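Local coordinates for probable quinone reductase Qor (NADPH:quinone reductase) (Zeta-crystallin homolog protein) (Mycobacterium tuberculosis, PDB 4RVU) that probably transfers electrons from NADPH to quinone substrates, as expected of a quinone oxidoreductase of the zeta-crystallin type, at residues G32-K37 with G69-V74; L150-A155 with I174-T179. All coordinates share one frame; numbering follows the deposited sequence.

Interaction 1 (G32-K37 with G69-V74); sequences GELLIK and GTVEAV
L35 faces two consecutive residues of the partner strand, E72 and A73, where the antiparallel pairing of 33-37 with 69-74 slips by one residue. The arrangement is a worked example of how a beta bulge is accommodated by backbone hydrogen bonds. L35 N donates to A73 O over 2.7 Å in an almost straight bond (175°), while L35 O receives two amides: E72 N at 2.8 Å and, more weakly, A73 N at 3.4 Å. Beyond the bulge the ladder resumes at the non-hydrogen-bonded pair I36 and V71, followed by the hydrogen-bonded pair K37 and T70, with K37 N to T70 O at 2.8 Å and a return bond from T70 N to K37 O. CA-H groups of I36, V71 and G69 also lean on carbonyl oxygens of the opposite strand.

The apolar contacts divide between the two faces. On the face of L34, I36, V71 and V74, the side chains of L34 and V74 run side by side, and L34 CD2 meets V74 CG2 at 4.0 Å; V91 of strand 90-93 packs on I36 and V71. On the other face L35 CB meets A73 CB, and L35, with CG anti to its backbone N (chi1 173°), lies alongside the E72 side chain with CD2 3.9 Å from E72 CG.

Charged groups stay at the margin. E72, bent at chi2, lays OE1 against K37 CB at 3.9 Å, whereas the extended lysine chain carries NZ to 5.7 Å from E72 OE1, so any attraction between the charges would be weak and indirect.

Strand 33-38 also pairs with strand 103-107, and 67-74 with 90-93. A classic bulge thus sits between neighbouring strands of the GroES-like domain found in alcohol dehydrogenase relatives.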
ATOM      1  N   GLY A  32      -9.513  31.139 -13.890  1.00 23.07           N
ATOM      2  CA  GLY A  32      -8.471  30.478 -13.115  1.00 23.11           C
ATOM      3  C   GLY A  32      -7.196  30.168 -13.894  1.00 22.73           C
ATOM      4  O   GLY A  32      -6.238  29.614 -13.333  1.00 22.54           O
ATOM      5  N   GLU A  33      -7.172  30.526 -15.177  1.00 21.02           N
ATOM      6  CA  GLU A  33      -6.049  30.167 -16.052  1.00 21.19           C
ATOM      7  C   GLU A  33      -5.105  31.304 -16.412  1.00 20.68           C
ATOM      8  O   GLU A  33      -5.485  32.476 -16.443  1.00 20.99           O
ATOM      9  CB  GLU A  33      -6.561  29.515 -17.340  1.00 20.78           C
ATOM     10  CG  GLU A  33      -7.290  28.205 -17.108  1.00 20.40           C
ATOM     11  CD  GLU A  33      -7.735  27.541 -18.393  1.00 20.56           C
ATOM     12  OE1 GLU A  33      -7.866  28.246 -19.412  1.00 21.44           O
ATOM     13  OE2 GLU A  33      -7.963  26.312 -18.378  1.00 21.18           O
ATOM     14  N   LEU A  34      -3.859  30.928 -16.684  1.00 17.89           N
ATOM     15  CA  LEU A  34      -2.861  31.836 -17.228  1.00 17.40           C
ATOM     16  C   LEU A  34      -2.635  31.426 -18.666  1.00 18.75           C
ATOM     17  O   LEU A  34      -2.806  30.254 -19.006  1.00 18.53           O
ATOM     18  CB  LEU A  34      -1.552  31.674 -16.459  1.00 18.46           C
ATOM     19  CG  LEU A  34      -1.609  31.885 -14.954  1.00 18.52           C
ATOM     20  CD1 LEU A  34      -0.356  31.317 -14.293  1.00 18.43           C
ATOM     21  CD2 LEU A  34      -1.741  33.358 -14.677  1.00 18.93           C
ATOM     22  N   LEU A  35      -2.255  32.379 -19.516  1.00 18.11           N
ATOM     23  CA  LEU A  35      -1.814  32.059 -20.864  1.00 18.19           C
ATOM     24  C   LEU A  35      -0.295  32.180 -20.855  1.00 18.15           C
ATOM     25  O   LEU A  35       0.240  33.226 -20.496  1.00 18.44           O
ATOM     26  CB  LEU A  35      -2.409  33.043 -21.870  1.00 19.10           C
ATOM     27  CG  LEU A  35      -1.898  32.933 -23.308  1.00 19.19           C
ATOM     28  CD1 LEU A  35      -2.394  31.647 -23.944  1.00 18.52           C
ATOM     29  CD2 LEU A  35      -2.328  34.149 -24.124  1.00 19.88           C
ATOM     30  N   ILE A  36       0.396  31.097 -21.194  1.00 17.61           N
ATOM     31  CA  ILE A  36       1.846  31.059 -21.102  1.00 17.18           C
ATOM     32  C   ILE A  36       2.446  31.048 -22.501  1.00 17.39           C
ATOM     33  O   ILE A  36       2.043  30.248 -23.343  1.00 17.61           O
ATOM     34  CB  ILE A  36       2.301  29.804 -20.315  1.00 17.33           C
ATOM     35  CG1 ILE A  36       1.766  29.870 -18.877  1.00 17.78           C
ATOM     36  CG2 ILE A  36       3.821  29.654 -20.336  1.00 18.13           C
ATOM     37  CD1 ILE A  36       1.999  28.623 -18.057  1.00 18.31           C
ATOM     38  N   LYS A  37       3.388  31.948 -22.762  1.00 18.86           N
ATOM     39  CA  LYS A  37       4.167  31.846 -23.989  1.00 17.94           C
ATOM     40  C   LYS A  37       5.374  30.950 -23.711  1.00 18.87           C
ATOM     41  O   LYS A  37       6.262  31.309 -22.932  1.00 18.38           O
ATOM     42  CB  LYS A  37       4.622  33.217 -24.499  1.00 19.07           C
ATOM     43  CG  LYS A  37       5.427  33.111 -25.808  1.00 18.99           C
ATOM     44  CD  LYS A  37       5.807  34.444 -26.427  1.00 20.81           C
ATOM     45  CE  LYS A  37       6.499  34.198 -27.765  1.00 22.10           C
ATOM     46  NZ  LYS A  37       7.154  35.419 -28.319  1.00 24.03           N
ATOM     47  N   GLY A  69       7.457  29.189 -19.342  1.00 18.32           N
ATOM     48  CA  GLY A  69       7.509  30.348 -20.221  1.00 18.38           C
ATOM     49  C   GLY A  69       7.007  31.590 -19.521  1.00 19.42           C
ATOM     50  O   GLY A  69       6.925  31.618 -18.297  1.00 19.44           O
ATOM     51  N   THR A  70       6.662  32.622 -20.290  1.00 18.44           N
ATOM     52  CA  THR A  70       6.247  33.878 -19.682  1.00 18.25           C
ATOM     53  C   THR A  70       4.737  34.035 -19.722  1.00 18.89           C
ATOM     54  O   THR A  70       4.083  33.593 -20.668  1.00 18.63           O
ATOM     55  CB  THR A  70       6.928  35.099 -20.357  1.00 20.01           C
ATOM     56  OG1 THR A  70       6.789  34.990 -21.779  1.00 19.88           O
ATOM     57  CG2 THR A  70       8.402  35.141 -19.996  1.00 18.39           C
ATOM     58  N   VAL A  71       4.188  34.651 -18.680  1.00 20.75           N
ATOM     59  CA  VAL A  71       2.751  34.889 -18.630  1.00 19.87           C
ATOM     60  C   VAL A  71       2.394  35.984 -19.629  1.00 21.47           C
ATOM     61  O   VAL A  71       2.778  37.148 -19.455  1.00 21.35           O
ATOM     62  CB  VAL A  71       2.283  35.271 -17.222  1.00 20.60           C
ATOM     63  CG1 VAL A  71       0.784  35.559 -17.222  1.00 20.69           C
ATOM     64  CG2 VAL A  71       2.598  34.142 -16.240  1.00 20.74           C
ATOM     65  N   GLU A  72       1.684  35.594 -20.684  1.00 26.08           N
ATOM     66  CA  GLU A  72       1.283  36.507 -21.750  1.00 26.60           C
ATOM     67  C   GLU A  72      -0.029  37.202 -21.375  1.00 27.14           C
ATOM     68  O   GLU A  72      -0.273  38.355 -21.750  1.00 27.12           O
ATOM     69  CB  GLU A  72       1.105  35.716 -23.051  1.00 27.39           C
ATOM     70  CG  GLU A  72       0.731  36.549 -24.268  1.00 27.61           C
ATOM     71  CD  GLU A  72       1.941  37.030 -25.047  1.00 30.08           C
ATOM     72  OE1 GLU A  72       3.077  36.811 -24.575  1.00 27.58           O
ATOM     73  OE2 GLU A  72       1.751  37.629 -26.129  1.00 29.86           O
ATOM     74  N   ALA A  73      -0.872  36.488 -20.634  1.00 23.37           N
ATOM     75  CA  ALA A  73      -2.164  37.013 -20.201  1.00 22.88           C
ATOM     76  C   ALA A  73      -2.698  36.209 -19.022  1.00 24.56           C
ATOM     77  O   ALA A  73      -2.362  35.035 -18.851  1.00 22.39           O
ATOM     78  CB  ALA A  73      -3.170  36.989 -21.349  1.00 23.71           C
ATOM     79  N   VAL A  74      -3.543  36.851 -18.222  1.00 28.29           N
ATOM     80  CA  VAL A  74      -4.219  36.202 -17.111  1.00 28.51           C
ATOM     81  C   VAL A  74      -5.689  36.085 -17.488  1.00 29.68           C
ATOM     82  O   VAL A  74      -6.241  37.003 -18.107  1.00 29.35           O
ATOM     83  CB  VAL A  74      -4.046  37.034 -15.821  1.00 28.30           C
ATOM     84  CG1 VAL A  74      -4.829  36.430 -14.674  1.00 28.15           C
ATOM     85  CG2 VAL A  74      -2.575  37.160 -15.459  1.00 28.42           C
TER

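Interaction 2 (L150-A155 with I174-T179); sequences LVHAGA and ITTVST. With NDP (NADPH dihydro-nicotinamide-adenine-dinucleotide phosphate), chain E.
The beta-alpha-beta unit of the Rossmann-type domain, in which helix 157-168 links two parallel strands, is joined here through L150-V151 and I174-T176 and through the turns that follow them toward NADPH. V151 N donates to I174 O at 2.8 Å, and L150 CD1 lies 3.3 Å from that same oxygen. Past the paired residues, side-chain and backbone bonds mix. T176 places OG1 between its backbone N and carbonyl carbon (chi1 56°), where it meets the edge of the H152 ring near its plane; ND1 and OG1 are hydrogen-bonded at 2.9 Å. A153 N adds a weak bond to the same hydroxyl, so the threonine bridges ring and backbone, while S232 holds H152 NE2 at the other side of the imidazole. G154, in a glycine-rich turn consistent with the GxGxxG pattern, gives its N-H to T176 O at 2.9 Å, and V177 CG1 packs against A155 CB. The cofactor lies across both turns: A153 CB approaches the adenosine ribose oxygen O4B at 3.5 Å, and S178 OG is hydrogen-bonded to O2X of the 2'-phosphate at a suspiciously short 2.4 Å, a length that is doubtful.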
ATOM      1  N   LEU A 150      15.370   1.031  -3.779  1.00 17.19           N
ATOM      2  CA  LEU A 150      15.650   0.655  -5.165  1.00 17.44           C
ATOM      3  C   LEU A 150      14.896   1.592  -6.106  1.00 17.73           C
ATOM      4  O   LEU A 150      13.686   1.818  -5.943  1.00 18.32           O
ATOM      5  CB  LEU A 150      15.225  -0.801  -5.413  1.00 17.19           C
ATOM      6  CG  LEU A 150      15.196  -1.333  -6.847  1.00 17.66           C
ATOM      7  CD1 LEU A 150      16.591  -1.285  -7.460  1.00 17.76           C
ATOM      8  CD2 LEU A 150      14.648  -2.739  -6.880  1.00 17.93           C
ATOM      9  N   VAL A 151      15.615   2.150  -7.077  1.00 16.21           N
ATOM     10  CA  VAL A 151      15.022   3.043  -8.071  1.00 16.55           C
ATOM     11  C   VAL A 151      15.329   2.509  -9.463  1.00 16.43           C
ATOM     12  O   VAL A 151      16.481   2.554  -9.908  1.00 16.78           O
ATOM     13  CB  VAL A 151      15.614   4.464  -7.952  1.00 16.00           C
ATOM     14  CG1 VAL A 151      15.072   5.372  -9.059  1.00 16.12           C
ATOM     15  CG2 VAL A 151      15.309   5.062  -6.588  1.00 15.95           C
ATOM     16  N   HIS A 152      14.311   2.003 -10.148  1.00 15.94           N
ATOM     17  CA  HIS A 152      14.498   1.523 -11.515  1.00 16.05           C
ATOM     18  C   HIS A 152      14.689   2.695 -12.479  1.00 17.14           C
ATOM     19  O   HIS A 152      14.279   3.821 -12.177  1.00 16.44           O
ATOM     20  CB  HIS A 152      13.313   0.655 -11.942  1.00 16.51           C
ATOM     21  CG  HIS A 152      13.241  -0.659 -11.226  1.00 17.12           C
ATOM     22  ND1 HIS A 152      14.233  -1.615 -11.324  1.00 17.92           N
ATOM     23  CD2 HIS A 152      12.292  -1.179 -10.407  1.00 16.00           C
ATOM     24  CE1 HIS A 152      13.898  -2.667 -10.595  1.00 16.87           C
ATOM     25  NE2 HIS A 152      12.725  -2.429 -10.029  1.00 16.66           N
ATOM     26  N   ALA A 153      15.311   2.428 -13.632  1.00 18.13           N
ATOM     27  CA  ALA A 153      15.610   3.463 -14.628  1.00 18.08           C
ATOM     28  C   ALA A 153      16.308   4.665 -13.999  1.00 17.40           C
ATOM     29  O   ALA A 153      15.847   5.814 -14.124  1.00 17.84           O
ATOM     30  CB  ALA A 153      14.328   3.897 -15.359  1.00 18.72           C
ATOM     31  N   GLY A 154      17.432   4.389 -13.340  1.00 15.79           N
ATOM     32  CA  GLY A 154      18.158   5.387 -12.574  1.00 15.82           C
ATOM     33  C   GLY A 154      18.649   6.588 -13.369  1.00 15.90           C
ATOM     34  O   GLY A 154      18.920   7.634 -12.783  1.00 15.93           O
ATOM     35  N   ALA A 155      18.758   6.460 -14.692  1.00 16.65           N
ATOM     36  CA  ALA A 155      19.267   7.568 -15.511  1.00 17.07           C
ATOM     37  C   ALA A 155      18.165   8.235 -16.326  1.00 17.10           C
ATOM     38  O   ALA A 155      18.452   8.992 -17.245  1.00 18.15           O
ATOM     39  CB  ALA A 155      20.409   7.112 -16.422  1.00 16.66           C
ATOM     40  N   ILE A 174      20.022   2.071  -4.733  1.00 18.36           N
ATOM     41  CA  ILE A 174      20.422   1.085  -5.728  1.00 18.89           C
ATOM     42  C   ILE A 174      19.554   1.322  -6.957  1.00 19.02           C
ATOM     43  O   ILE A 174      18.339   1.484  -6.829  1.00 18.70           O
ATOM     44  CB  ILE A 174      20.193  -0.348  -5.209  1.00 19.06           C
ATOM     45  CG1 ILE A 174      20.917  -0.558  -3.878  1.00 18.57           C
ATOM     46  CG2 ILE A 174      20.619  -1.382  -6.255  1.00 19.31           C
ATOM     47  CD1 ILE A 174      20.438  -1.812  -3.118  1.00 17.91           C
ATOM     48  N   THR A 175      20.167   1.363  -8.139  1.00 18.14           N
ATOM     49  CA  THR A 175      19.423   1.619  -9.369  1.00 18.02           C
ATOM     50  C   THR A 175      19.572   0.510 -10.397  1.00 17.05           C
ATOM     51  O   THR A 175      20.437  -0.355 -10.265  1.00 18.27           O
ATOM     52  CB  THR A 175      19.865   2.941 -10.035  1.00 19.00           C
ATOM     53  OG1 THR A 175      21.239   2.825 -10.433  1.00 18.44           O
ATOM     54  CG2 THR A 175      19.710   4.100  -9.074  1.00 18.28           C
ATOM     55  N   THR A 176      18.704   0.537 -11.402  1.00 17.12           N
ATOM     56  CA  THR A 176      18.882  -0.263 -12.614  1.00 18.49           C
ATOM     57  C   THR A 176      18.960   0.653 -13.837  1.00 18.78           C
ATOM     58  O   THR A 176      18.236   1.654 -13.928  1.00 18.23           O
ATOM     59  CB  THR A 176      17.740  -1.272 -12.828  1.00 18.40           C
ATOM     60  OG1 THR A 176      16.484  -0.579 -12.842  1.00 18.37           O
ATOM     61  CG2 THR A 176      17.732  -2.331 -11.719  1.00 16.49           C
ATOM     62  N   VAL A 177      19.836   0.317 -14.782  1.00 18.78           N
ATOM     63  CA  VAL A 177      19.930   1.058 -16.044  1.00 20.67           C
ATOM     64  C   VAL A 177      20.252   0.088 -17.171  1.00 20.19           C
ATOM     65  O   VAL A 177      20.617  -1.055 -16.909  1.00 19.09           O
ATOM     66  CB  VAL A 177      21.026   2.147 -16.010  1.00 20.42           C
ATOM     67  CG1 VAL A 177      20.779   3.154 -14.890  1.00 19.61           C
ATOM     68  CG2 VAL A 177      22.394   1.497 -15.863  1.00 20.34           C
ATOM     69  N   SER A 178      20.131   0.541 -18.415  1.00 21.45           N
ATOM     70  CA  SER A 178      20.315  -0.346 -19.562  1.00 21.76           C
ATOM     71  C   SER A 178      21.694  -0.286 -20.228  1.00 22.73           C
ATOM     72  O   SER A 178      22.020  -1.158 -21.029  1.00 22.55           O
ATOM     73  CB  SER A 178      19.242  -0.100 -20.618  1.00 22.33           C
ATOM     74  OG  SER A 178      19.420   1.158 -21.251  1.00 22.42           O
ATOM     75  N   THR A 179      22.492   0.733 -19.917  1.00 20.88           N
ATOM     76  CA  THR A 179      23.795   0.926 -20.579  1.00 22.59           C
ATOM     77  C   THR A 179      24.862   1.394 -19.597  1.00 22.97           C
ATOM     78  O   THR A 179      24.554   1.939 -18.532  1.00 21.94           O
ATOM     79  CB  THR A 179      23.732   1.987 -21.694  1.00 23.12           C
ATOM     80  OG1 THR A 179      23.546   3.278 -21.106  1.00 22.35           O
ATOM     81  CG2 THR A 179      22.610   1.707 -22.680  1.00 23.37           C
TER
HETATM   82  PA  NDP E 401      12.271   8.286 -18.189  1.00 22.77           P
HETATM   83  O1A NDP E 401      13.110   9.480 -18.545  1.00 20.89           O
HETATM   84  O2A NDP E 401      12.561   7.527 -16.926  1.00 21.76           O
HETATM   85  O5B NDP E 401      12.294   7.257 -19.424  1.00 22.87           O
HETATM   86  C5B NDP E 401      11.825   5.923 -19.256  1.00 23.23           C
HETATM   87  C4B NDP E 401      13.017   5.051 -18.900  1.00 22.06           C
HETATM   88  O4B NDP E 401      12.598   3.769 -18.432  1.00 22.25           O
HETATM   89  C3B NDP E 401      13.889   4.780 -20.112  1.00 23.81           C
HETATM   90  O3B NDP E 401      14.881   5.792 -20.289  1.00 23.37           O
HETATM   91  C2B NDP E 401      14.505   3.430 -19.804  1.00 21.86           C
HETATM   92  O2B NDP E 401      15.797   3.583 -19.234  1.00 21.16           O
HETATM   93  C1B NDP E 401      13.561   2.782 -18.802  1.00 20.98           C
HETATM   94  N9A NDP E 401      12.919   1.634 -19.481  1.00 21.62           N
HETATM   95  C8A NDP E 401      13.005   0.348 -19.103  1.00 21.38           C
HETATM   96  N7A NDP E 401      12.319  -0.455 -19.950  1.00 21.44           N
HETATM   97  C5A NDP E 401      11.785   0.325 -20.904  1.00 22.16           C
HETATM   98  C6A NDP E 401      10.947   0.118 -22.106  1.00 22.38           C
HETATM   99  N6A NDP E 401      10.536  -1.120 -22.460  1.00 22.83           N
HETATM  100  N1A NDP E 401      10.610   1.204 -22.833  1.00 23.18           N
HETATM  101  C2A NDP E 401      11.016   2.437 -22.487  1.00 22.52           C
HETATM  102  N3A NDP E 401      11.777   2.698 -21.412  1.00 21.68           N
HETATM  103  C4A NDP E 401      12.187   1.703 -20.593  1.00 22.67           C
HETATM  104  O3  NDP E 401      10.734   8.742 -18.186  1.00 22.41           O
HETATM  105  PN  NDP E 401      10.176   9.833 -17.150  1.00 22.37           P
HETATM  106  O1N NDP E 401      11.302  10.270 -16.252  1.00 21.87           O
HETATM  107  O2N NDP E 401       9.384  10.843 -17.937  1.00 21.62           O
HETATM  108  O5D NDP E 401       9.143   8.971 -16.273  1.00 21.82           O
HETATM  109  C5D NDP E 401       9.592   7.838 -15.534  1.00 22.07           C
HETATM  110  C4D NDP E 401       8.420   6.909 -15.256  1.00 21.71           C
HETATM  111  O4D NDP E 401       7.601   7.459 -14.226  1.00 22.58           O
HETATM  112  C3D NDP E 401       7.532   6.766 -16.476  1.00 22.96           C
HETATM  113  O3D NDP E 401       7.077   5.416 -16.537  1.00 23.24           O
HETATM  114  C2D NDP E 401       6.356   7.679 -16.209  1.00 26.23           C
HETATM  115  O2D NDP E 401       5.173   7.156 -16.817  1.00 23.50           O
HETATM  116  C1D NDP E 401       6.266   7.657 -14.692  1.00 23.98           C
HETATM  117  N1N NDP E 401       5.744   8.889 -14.098  1.00 23.77           N
HETATM  118  C2N NDP E 401       4.761   8.790 -13.201  1.00 22.62           C
HETATM  119  C3N NDP E 401       4.219   9.903 -12.576  1.00 21.95           C
HETATM  120  C7N NDP E 401       3.111   9.717 -11.583  1.00 22.46           C
HETATM  121  O7N NDP E 401       2.680  10.687 -10.984  1.00 22.30           O
HETATM  122  N7N NDP E 401       2.635   8.491 -11.376  1.00 20.89           N
HETATM  123  C4N NDP E 401       4.732  11.291 -12.879  1.00 21.43           C
HETATM  124  C5N NDP E 401       5.809  11.260 -13.861  1.00 22.26           C
HETATM  125  C6N NDP E 401       6.271  10.074 -14.422  1.00 22.39           C
HETATM  126  P2B NDP E 401      16.801   2.331 -19.124  1.00 21.70           P
HETATM  127  O1X NDP E 401      15.949   1.145 -19.475  1.00 23.18           O
HETATM  128  O2X NDP E 401      17.878   2.630 -20.127  1.00 24.31           O
HETATM  129  O3X NDP E 401      17.280   2.363 -17.702  1.00 23.75           O

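Interactions 1 and 2 lie on opposite sides of the chain's centre, in different sheets, with centres 37 Å apart and nearest atoms about 23 Å apart. Every touching residue of interaction 2 is buried, whereas interaction 1 is only partly so and carries charged side chains at its exposed margin. Strand direction separates them too. Antiparallel pairing in the GroES-like domain absorbs its irregularity through backbone bonds within the ladder; parallel pairing in the nucleotide-binding domain is supplemented, where the chain runs on toward the cofactor, by a hydroxyl-imidazole bond beside the backbone bond of G154. Of the two, interaction 2 reaches the cofactor, while interaction 1 lies far from the NADPH site.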